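Local coordinates for alpha-galactosidase 1 (Saccharomyces cerevisiae, PDB 3LRK), which hydrolyses terminal, non-reducing alpha-D-galactose residues from alpha-D-galactosides such as galactose oligosaccharides, galactomannans and galactolipids, working as a secreted homotetramer, at residues D354-P368 with T455-P469. The protein carries 1 engineered substitution. Residues are numbered along the deposited sequence; the frame is centred on the assembly and turned at random.
Sequences DQVVALLNGGSVSRP and TTVPAHGIAFYRLRP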
ATOM      1  N   ASP A 354     -13.114  -5.351  37.895  1.00 28.91           N
ATOM      2  CA  ASP A 354     -11.949  -4.504  38.113  1.00 28.82           C
ATOM      3  C   ASP A 354     -11.427  -3.947  36.772  1.00 28.75           C
ATOM      4  O   ASP A 354     -11.920  -4.315  35.713  1.00 28.64           O
ATOM      5  CB  ASP A 354     -10.838  -5.281  38.846  1.00 28.37           C
ATOM      6  CG  ASP A 354     -11.251  -5.750  40.247  1.00 28.70           C
ATOM      7  OD1 ASP A 354     -12.298  -5.301  40.776  1.00 27.67           O
ATOM      8  OD2 ASP A 354     -10.512  -6.573  40.827  1.00 27.33           O
ATOM      9  N   GLN A 355     -10.456  -3.039  36.840  1.00 28.75           N
ATOM     10  CA  GLN A 355      -9.818  -2.450  35.656  1.00 28.83           C
ATOM     11  C   GLN A 355      -8.306  -2.557  35.803  1.00 28.86           C
ATOM     12  O   GLN A 355      -7.784  -2.332  36.893  1.00 29.06           O
ATOM     13  CB  GLN A 355     -10.227  -0.971  35.524  1.00 28.73           C
ATOM     14  CG  GLN A 355      -9.979  -0.330  34.130  1.00 28.11           C
ATOM     15  CD  GLN A 355     -10.998  -0.755  33.062  1.00 26.08           C
ATOM     16  OE1 GLN A 355     -10.845  -0.431  31.878  1.00 26.72           O
ATOM     17  NE2 GLN A 355     -12.038  -1.470  33.476  1.00 23.64           N
ATOM     18  N   VAL A 356      -7.602  -2.909  34.723  1.00 29.16           N
ATOM     19  CA  VAL A 356      -6.131  -2.862  34.715  1.00 29.23           C
ATOM     20  C   VAL A 356      -5.706  -1.577  34.052  1.00 29.10           C
ATOM     21  O   VAL A 356      -6.201  -1.235  32.974  1.00 29.01           O
ATOM     22  CB  VAL A 356      -5.433  -3.976  33.877  1.00 29.73           C
ATOM     23  CG1 VAL A 356      -4.081  -4.369  34.506  1.00 28.60           C
ATOM     24  CG2 VAL A 356      -6.290  -5.164  33.679  1.00 30.83           C
ATOM     25  N   VAL A 357      -4.768  -0.882  34.686  1.00 28.83           N
ATOM     26  CA  VAL A 357      -4.249   0.376  34.167  1.00 28.35           C
ATOM     27  C   VAL A 357      -2.733   0.282  34.068  1.00 27.82           C
ATOM     28  O   VAL A 357      -2.076  -0.228  34.981  1.00 27.76           O
ATOM     29  CB  VAL A 357      -4.690   1.577  35.052  1.00 28.42           C
ATOM     30  CG1 VAL A 357      -4.225   2.898  34.453  1.00 28.75           C
ATOM     31  CG2 VAL A 357      -6.200   1.588  35.207  1.00 28.39           C
ATOM     32  N   ALA A 358      -2.184   0.740  32.947  1.00 26.86           N
ATOM     33  CA  ALA A 358      -0.734   0.797  32.773  1.00 26.45           C
ATOM     34  C   ALA A 358      -0.313   2.218  32.445  1.00 26.50           C
ATOM     35  O   ALA A 358      -0.832   2.828  31.509  1.00 26.55           O
ATOM     36  CB  ALA A 358      -0.266  -0.168  31.672  1.00 26.35           C
ATOM     37  N   LEU A 359       0.601   2.756  33.241  1.00 26.25           N
ATOM     38  CA  LEU A 359       1.271   3.998  32.881  1.00 26.37           C
ATOM     39  C   LEU A 359       2.695   3.663  32.446  1.00 26.40           C
ATOM     40  O   LEU A 359       3.530   3.237  33.248  1.00 26.39           O
ATOM     41  CB  LEU A 359       1.226   5.012  34.028  1.00 26.21           C
ATOM     42  CG  LEU A 359      -0.166   5.613  34.278  1.00 26.56           C
ATOM     43  CD1 LEU A 359      -0.220   6.374  35.607  1.00 26.46           C
ATOM     44  CD2 LEU A 359      -0.573   6.524  33.122  1.00 25.64           C
ATOM     45  N   LEU A 360       2.951   3.826  31.154  1.00 26.31           N
ATOM     46  CA  LEU A 360       4.170   3.317  30.554  1.00 26.11           C
ATOM     47  C   LEU A 360       5.096   4.462  30.158  1.00 26.25           C
ATOM     48  O   LEU A 360       4.738   5.321  29.347  1.00 26.26           O
ATOM     49  CB  LEU A 360       3.833   2.413  29.356  1.00 26.17           C
ATOM     50  CG  LEU A 360       4.940   1.742  28.534  1.00 26.53           C
ATOM     51  CD1 LEU A 360       5.741   0.738  29.378  1.00 27.18           C
ATOM     52  CD2 LEU A 360       4.312   1.052  27.328  1.00 27.59           C
ATOM     53  N   ASN A 361       6.282   4.473  30.757  1.00 26.33           N
ATOM     54  CA  ASN A 361       7.272   5.510  30.508  1.00 26.51           C
ATOM     55  C   ASN A 361       8.386   5.001  29.595  1.00 26.69           C
ATOM     56  O   ASN A 361       9.400   4.476  30.061  1.00 26.94           O
ATOM     57  CB  ASN A 361       7.849   6.038  31.835  1.00 26.42           C
ATOM     58  CG  ASN A 361       8.864   7.154  31.639  1.00 26.62           C
ATOM     59  OD1 ASN A 361       8.970   7.743  30.560  1.00 27.68           O
ATOM     60  ND2 ASN A 361       9.628   7.443  32.684  1.00 28.25           N
ATOM     61  N   GLY A 362       8.200   5.172  28.295  1.00 26.80           N
ATOM     62  CA  GLY A 362       9.221   4.783  27.324  1.00 27.34           C
ATOM     63  C   GLY A 362      10.295   5.836  27.109  1.00 27.42           C
ATOM     64  O   GLY A 362      11.151   5.674  26.243  1.00 27.44           O
ATOM     65  N   GLY A 363      10.244   6.915  27.891  1.00 27.98           N
ATOM     66  CA  GLY A 363      11.251   7.979  27.834  1.00 28.15           C
ATOM     67  C   GLY A 363      12.531   7.610  28.572  1.00 28.89           C
ATOM     68  O   GLY A 363      12.569   6.628  29.311  1.00 28.97           O
ATOM     69  N   SER A 364      13.579   8.407  28.368  1.00 29.74           N
ATOM     70  CA  SER A 364      14.927   8.089  28.869  1.00 30.29           C
ATOM     71  C   SER A 364      15.175   8.476  30.340  1.00 30.69           C
ATOM     72  O   SER A 364      16.179   8.077  30.942  1.00 30.42           O
ATOM     73  CB  SER A 364      15.976   8.754  27.976  1.00 30.26           C
ATOM     74  OG  SER A 364      15.847  10.170  28.032  1.00 30.49           O
ATOM     75  N   VAL A 365      14.260   9.248  30.913  1.00 31.52           N
ATOM     76  CA  VAL A 365      14.403   9.710  32.290  1.00 32.48           C
ATOM     77  C   VAL A 365      13.152   9.361  33.082  1.00 32.72           C
ATOM     78  O   VAL A 365      12.069   9.196  32.513  1.00 32.65           O
ATOM     79  CB  VAL A 365      14.663  11.253  32.371  1.00 32.41           C
ATOM     80  CG1 VAL A 365      15.090  11.650  33.769  1.00 34.25           C
ATOM     81  CG2 VAL A 365      15.731  11.680  31.388  1.00 32.58           C
ATOM     82  N   SER A 366      13.321   9.239  34.395  1.00 33.28           N
ATOM     83  CA  SER A 366      12.212   9.092  35.325  1.00 33.76           C
ATOM     84  C   SER A 366      11.312  10.308  35.176  1.00 33.92           C
ATOM     85  O   SER A 366      11.802  11.431  35.077  1.00 34.16           O
ATOM     86  CB  SER A 366      12.748   9.003  36.756  1.00 33.77           C
ATOM     87  OG  SER A 366      11.702   8.775  37.681  1.00 34.79           O
ATOM     88  N   ARG A 367      10.003  10.092  35.135  1.00 34.19           N
ATOM     89  CA  ARG A 367       9.069  11.205  35.000  1.00 34.70           C
ATOM     90  C   ARG A 367       7.797  10.979  35.815  1.00 34.75           C
ATOM     91  O   ARG A 367       7.414   9.833  36.066  1.00 34.66           O
ATOM     92  CB  ARG A 367       8.737  11.472  33.526  1.00 34.99           C
ATOM     93  CG  ARG A 367       7.578  10.651  32.973  1.00 35.46           C
ATOM     94  CD  ARG A 367       7.460  10.745  31.467  1.00 36.35           C
ATOM     95  NE  ARG A 367       7.112  12.077  30.972  1.00 35.84           N
ATOM     96  CZ  ARG A 367       7.950  12.873  30.306  1.00 38.30           C
ATOM     97  NH1 ARG A 367       9.202  12.487  30.064  1.00 37.72           N
ATOM     98  NH2 ARG A 367       7.537  14.065  29.880  1.00 39.03           N
ATOM     99  N   PRO A 368       7.150  12.073  36.248  1.00 35.12           N
ATOM    100  CA  PRO A 368       5.821  11.926  36.830  1.00 35.20           C
ATOM    101  C   PRO A 368       4.803  11.606  35.731  1.00 35.16           C
ATOM    102  O   PRO A 368       4.884  12.149  34.630  1.00 34.97           O
ATOM    103  CB  PRO A 368       5.552  13.303  37.440  1.00 35.28           C
ATOM    104  CG  PRO A 368       6.351  14.240  36.590  1.00 35.80           C
ATOM    105  CD  PRO A 368       7.597  13.480  36.236  1.00 35.11           C
ATOM    106  N   THR A 455       1.881   9.473  39.831  1.00 39.55           N
ATOM    107  CA  THR A 455       2.980   8.582  40.214  1.00 38.57           C
ATOM    108  C   THR A 455       4.240   9.001  39.489  1.00 37.59           C
ATOM    109  O   THR A 455       4.179   9.699  38.486  1.00 37.78           O
ATOM    110  CB  THR A 455       2.730   7.104  39.824  1.00 38.96           C
ATOM    111  OG1 THR A 455       1.326   6.843  39.714  1.00 40.81           O
ATOM    112  CG2 THR A 455       3.373   6.159  40.846  1.00 37.61           C
ATOM    113  N   THR A 456       5.378   8.549  39.998  1.00 36.45           N
ATOM    114  CA  THR A 456       6.654   8.701  39.321  1.00 35.39           C
ATOM    115  C   THR A 456       7.008   7.350  38.710  1.00 34.24           C
ATOM    116  O   THR A 456       6.971   6.326  39.398  1.00 34.34           O
ATOM    117  CB  THR A 456       7.754   9.160  40.302  1.00 35.53           C
ATOM    118  OG1 THR A 456       7.420  10.455  40.813  1.00 36.20           O
ATOM    119  CG2 THR A 456       9.123   9.224  39.614  1.00 35.78           C
ATOM    120  N   VAL A 457       7.323   7.361  37.413  1.00 32.83           N
ATOM    121  CA  VAL A 457       7.610   6.132  36.658  1.00 31.35           C
ATOM    122  C   VAL A 457       9.050   6.169  36.141  1.00 30.59           C
ATOM    123  O   VAL A 457       9.437   7.120  35.456  1.00 29.96           O
ATOM    124  CB  VAL A 457       6.606   5.913  35.483  1.00 31.10           C
ATOM    125  CG1 VAL A 457       6.813   4.547  34.846  1.00 30.75           C
ATOM    126  CG2 VAL A 457       5.162   6.032  35.966  1.00 30.19           C
ATOM    127  N   PRO A 458       9.850   5.139  36.479  1.00 29.90           N
ATOM    128  CA  PRO A 458      11.243   5.081  36.044  1.00 29.56           C
ATOM    129  C   PRO A 458      11.385   5.053  34.520  1.00 29.08           C
ATOM    130  O   PRO A 458      10.454   4.648  33.809  1.00 28.85           O
ATOM    131  CB  PRO A 458      11.758   3.767  36.647  1.00 29.55           C
ATOM    132  CG  PRO A 458      10.789   3.396  37.704  1.00 30.11           C
ATOM    133  CD  PRO A 458       9.473   3.975  37.301  1.00 29.83           C
ATOM    134  N   ALA A 459      12.545   5.489  34.033  1.00 28.41           N
ATOM    135  CA  ALA A 459      12.883   5.399  32.611  1.00 27.62           C
ATOM    136  C   ALA A 459      12.700   3.974  32.092  1.00 27.20           C
ATOM    137  O   ALA A 459      13.149   3.012  32.734  1.00 26.95           O
ATOM    138  CB  ALA A 459      14.309   5.853  32.388  1.00 27.62           C
ATOM    139  N   HIS A 460      12.041   3.842  30.936  1.00 26.73           N
ATOM    140  CA  HIS A 460      11.745   2.528  30.334  1.00 26.25           C
ATOM    141  C   HIS A 460      11.004   1.600  31.301  1.00 26.16           C
ATOM    142  O   HIS A 460      11.171   0.381  31.262  1.00 26.54           O
ATOM    143  CB  HIS A 460      13.032   1.849  29.827  1.00 25.98           C
ATOM    144  CG  HIS A 460      13.627   2.489  28.611  1.00 26.01           C
ATOM    145  ND1 HIS A 460      14.595   1.871  27.848  1.00 24.56           N
ATOM    146  CD2 HIS A 460      13.386   3.683  28.017  1.00 26.09           C
ATOM    147  CE1 HIS A 460      14.932   2.660  26.844  1.00 24.88           C
ATOM    148  NE2 HIS A 460      14.210   3.763  26.919  1.00 25.65           N
ATOM    149  N   GLY A 461      10.181   2.184  32.165  1.00 26.29           N
ATOM    150  CA  GLY A 461       9.473   1.428  33.189  1.00 25.85           C
ATOM    151  C   GLY A 461       7.974   1.632  33.174  1.00 26.12           C
ATOM    152  O   GLY A 461       7.420   2.266  32.259  1.00 25.94           O
ATOM    153  N   ILE A 462       7.319   1.131  34.217  1.00 25.66           N
ATOM    154  CA  ILE A 462       5.867   1.034  34.231  1.00 25.76           C
ATOM    155  C   ILE A 462       5.270   1.202  35.633  1.00 26.07           C
ATOM    156  O   ILE A 462       5.846   0.756  36.626  1.00 26.05           O
ATOM    157  CB  ILE A 462       5.393  -0.322  33.557  1.00 25.25           C
ATOM    158  CG1 ILE A 462       3.908  -0.283  33.186  1.00 25.07           C
ATOM    159  CG2 ILE A 462       5.772  -1.563  34.399  1.00 25.33           C
ATOM    160  CD1 ILE A 462       3.416  -1.518  32.405  1.00 23.35           C
ATOM    161  N   ALA A 463       4.130   1.882  35.694  1.00 26.66           N
ATOM    162  CA  ALA A 463       3.222   1.758  36.828  1.00 27.27           C
ATOM    163  C   ALA A 463       2.064   0.873  36.380  1.00 27.44           C
ATOM    164  O   ALA A 463       1.303   1.221  35.468  1.00 27.05           O
ATOM    165  CB  ALA A 463       2.722   3.129  37.289  1.00 27.32           C
ATOM    166  N   PHE A 464       1.930  -0.277  37.024  1.00 27.68           N
ATOM    167  CA  PHE A 464       0.960  -1.284  36.596  1.00 27.82           C
ATOM    168  C   PHE A 464      -0.049  -1.538  37.723  1.00 28.44           C
ATOM    169  O   PHE A 464       0.304  -2.106  38.758  1.00 28.10           O
ATOM    170  CB  PHE A 464       1.713  -2.563  36.205  1.00 27.66           C
ATOM    171  CG  PHE A 464       0.948  -3.484  35.290  1.00 26.94           C
ATOM    172  CD1 PHE A 464       0.306  -3.001  34.148  1.00 25.69           C
ATOM    173  CD2 PHE A 464       0.904  -4.849  35.554  1.00 25.82           C
ATOM    174  CE1 PHE A 464      -0.387  -3.863  33.307  1.00 25.79           C
ATOM    175  CE2 PHE A 464       0.213  -5.722  34.709  1.00 25.47           C
ATOM    176  CZ  PHE A 464      -0.425  -5.222  33.585  1.00 25.32           C
ATOM    177  N   TYR A 465      -1.294  -1.110  37.513  1.00 28.92           N
ATOM    178  CA  TYR A 465      -2.321  -1.140  38.567  1.00 30.14           C
ATOM    179  C   TYR A 465      -3.550  -1.982  38.273  1.00 30.28           C
ATOM    180  O   TYR A 465      -3.982  -2.104  37.122  1.00 30.28           O
ATOM    181  CB  TYR A 465      -2.840   0.268  38.871  1.00 30.84           C
ATOM    182  CG  TYR A 465      -1.804   1.297  39.226  1.00 31.92           C
ATOM    183  CD1 TYR A 465      -1.707   2.475  38.491  1.00 34.80           C
ATOM    184  CD2 TYR A 465      -0.929   1.108  40.297  1.00 33.46           C
ATOM    185  CE1 TYR A 465      -0.771   3.448  38.807  1.00 35.43           C
ATOM    186  CE2 TYR A 465       0.024   2.077  40.617  1.00 34.76           C
ATOM    187  CZ  TYR A 465       0.088   3.243  39.868  1.00 35.01           C
ATOM    188  OH  TYR A 465       1.012   4.212  40.163  1.00 35.40           O
ATOM    189  N   ARG A 466      -4.138  -2.517  39.342  1.00 30.59           N
ATOM    190  CA  ARG A 466      -5.484  -3.057  39.297  1.00 30.74           C
ATOM    191  C   ARG A 466      -6.394  -2.148  40.129  1.00 31.39           C
ATOM    192  O   ARG A 466      -6.113  -1.888  41.299  1.00 31.07           O
ATOM    193  CB  ARG A 466      -5.521  -4.501  39.812  1.00 30.55           C
ATOM    194  CG  ARG A 466      -6.851  -5.197  39.575  1.00 29.58           C
ATOM    195  CD  ARG A 466      -6.787  -6.699  39.811  1.00 29.45           C
ATOM    196  NE  ARG A 466      -8.082  -7.306  39.514  1.00 28.05           N
ATOM    197  CZ  ARG A 466      -8.259  -8.462  38.879  1.00 28.89           C
ATOM    198  NH1 ARG A 466      -7.218  -9.167  38.460  1.00 28.63           N
ATOM    199  NH2 ARG A 466      -9.490  -8.906  38.645  1.00 29.90           N
ATOM    200  N   LEU A 467      -7.457  -1.641  39.505  1.00 31.99           N
ATOM    201  CA  LEU A 467      -8.454  -0.818  40.199  1.00 32.96           C
ATOM    202  C   LEU A 467      -9.657  -1.653  40.607  1.00 33.68           C
ATOM    203  O   LEU A 467     -10.171  -2.441  39.815  1.00 33.26           O
ATOM    204  CB  LEU A 467      -8.915   0.373  39.340  1.00 32.65           C
ATOM    205  CG  LEU A 467      -7.950   1.496  38.915  1.00 33.58           C
ATOM    206  CD1 LEU A 467      -8.695   2.817  38.770  1.00 33.09           C
ATOM    207  CD2 LEU A 467      -6.775   1.684  39.850  1.00 34.08           C
ATOM    208  N   ARG A 468     -10.103  -1.473  41.851  1.00 34.89           N
ATOM    209  CA  ARG A 468     -11.230  -2.231  42.397  1.00 36.02           C
ATOM    210  C   ARG A 468     -12.237  -1.257  43.004  1.00 36.93           C
ATOM    211  O   ARG A 468     -11.837  -0.233  43.564  1.00 36.73           O
ATOM    212  CB  ARG A 468     -10.762  -3.228  43.467  1.00 36.10           C
ATOM    213  CG  ARG A 468      -9.585  -4.111  43.060  1.00 36.51           C
ATOM    214  CD  ARG A 468      -9.462  -5.324  43.964  1.00 37.38           C
ATOM    215  NE  ARG A 468     -10.573  -6.255  43.763  1.00 38.32           N
ATOM    216  CZ  ARG A 468     -10.862  -7.277  44.561  1.00 39.18           C
ATOM    217  NH1 ARG A 468     -10.118  -7.527  45.635  1.00 39.47           N
ATOM    218  NH2 ARG A 468     -11.900  -8.056  44.279  1.00 39.17           N
ATOM    219  N   PRO A 469     -13.546  -1.556  42.885  1.00 38.15           N
ATOM    220  CA  PRO A 469     -14.517  -0.648  43.498  1.00 39.28           C
ATOM    221  C   PRO A 469     -14.361  -0.664  45.014  1.00 40.15           C
ATOM    222  O   PRO A 469     -14.302  -1.739  45.610  1.00 40.46           O
ATOM    223  CB  PRO A 469     -15.872  -1.248  43.088  1.00 39.42           C
ATOM    224  CG  PRO A 469     -15.565  -2.158  41.927  1.00 38.91           C
ATOM    225  CD  PRO A 469     -14.204  -2.693  42.214  1.00 38.08           C
TER
HETATM  226  O   HOH W   1     -13.434  -6.495  42.881  1.00 39.74           O
HETATM  227  O   HOH W   2      13.722   6.225  25.663  1.00 32.50           O
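Strands 355-361 and 461-469 pair antiparallel in the C-terminal beta sandwich, their axes 4.7 Å apart, with hydrogen-bonded pairs at Gln355-Leu467, Val357-Tyr465 and Leu359-Ala463; past the bends at 362-366 and 458-461, Arg367 and Val457 pair again in a second, two-stranded sheet. Asn361 joins the two sheets. With CG anti to the backbone N (chi1 -178°), its ND2 gives a 2.8 Å bond to Val457 O and a straighter one, 3.0 Å, to Val365 O, lying in the amide plane. Arg367 N reaches Val457 O from the opposite face of that carbonyl. Asn361 OD1 accepts from Gly363 N, closing an Asx turn. An alanine here would remove the amide and is likely to leave Val365 O without this donor and the 362-366 bend freer to move. The Type II turn from Pro458 to Gly461 carries His460, whose CD2 edge lies 3.3 Å from Gly363 O; its NE2 shares a water with Gly362 O, while ND1 bonds Glu275. On the face toward helix 273-285, Ala358 CB meets the edge of the Phe464 ring, 3.8 Å from CD1, and Val356 CG1 reaches CZ. On the other face Leu359 CB packs on Ala463 CB, and Val357 CG2 on Leu467 CG. Where strand 355-361 begins, Asp354 OD2 takes Arg466 NE at 2.9 Å on its anti lone pair, the carboxylate and guanidinium planes perpendicular. Arg468, bent at chi3 (69°), brings NE to the same oxygen at 3.0 Å, though that bond is weak; a water links its NH2 to Asp354 OD1. Two arginines around one buried carboxylate would probably favour its charged form, so that ion pairs secure one end of the ladder and an amide the other.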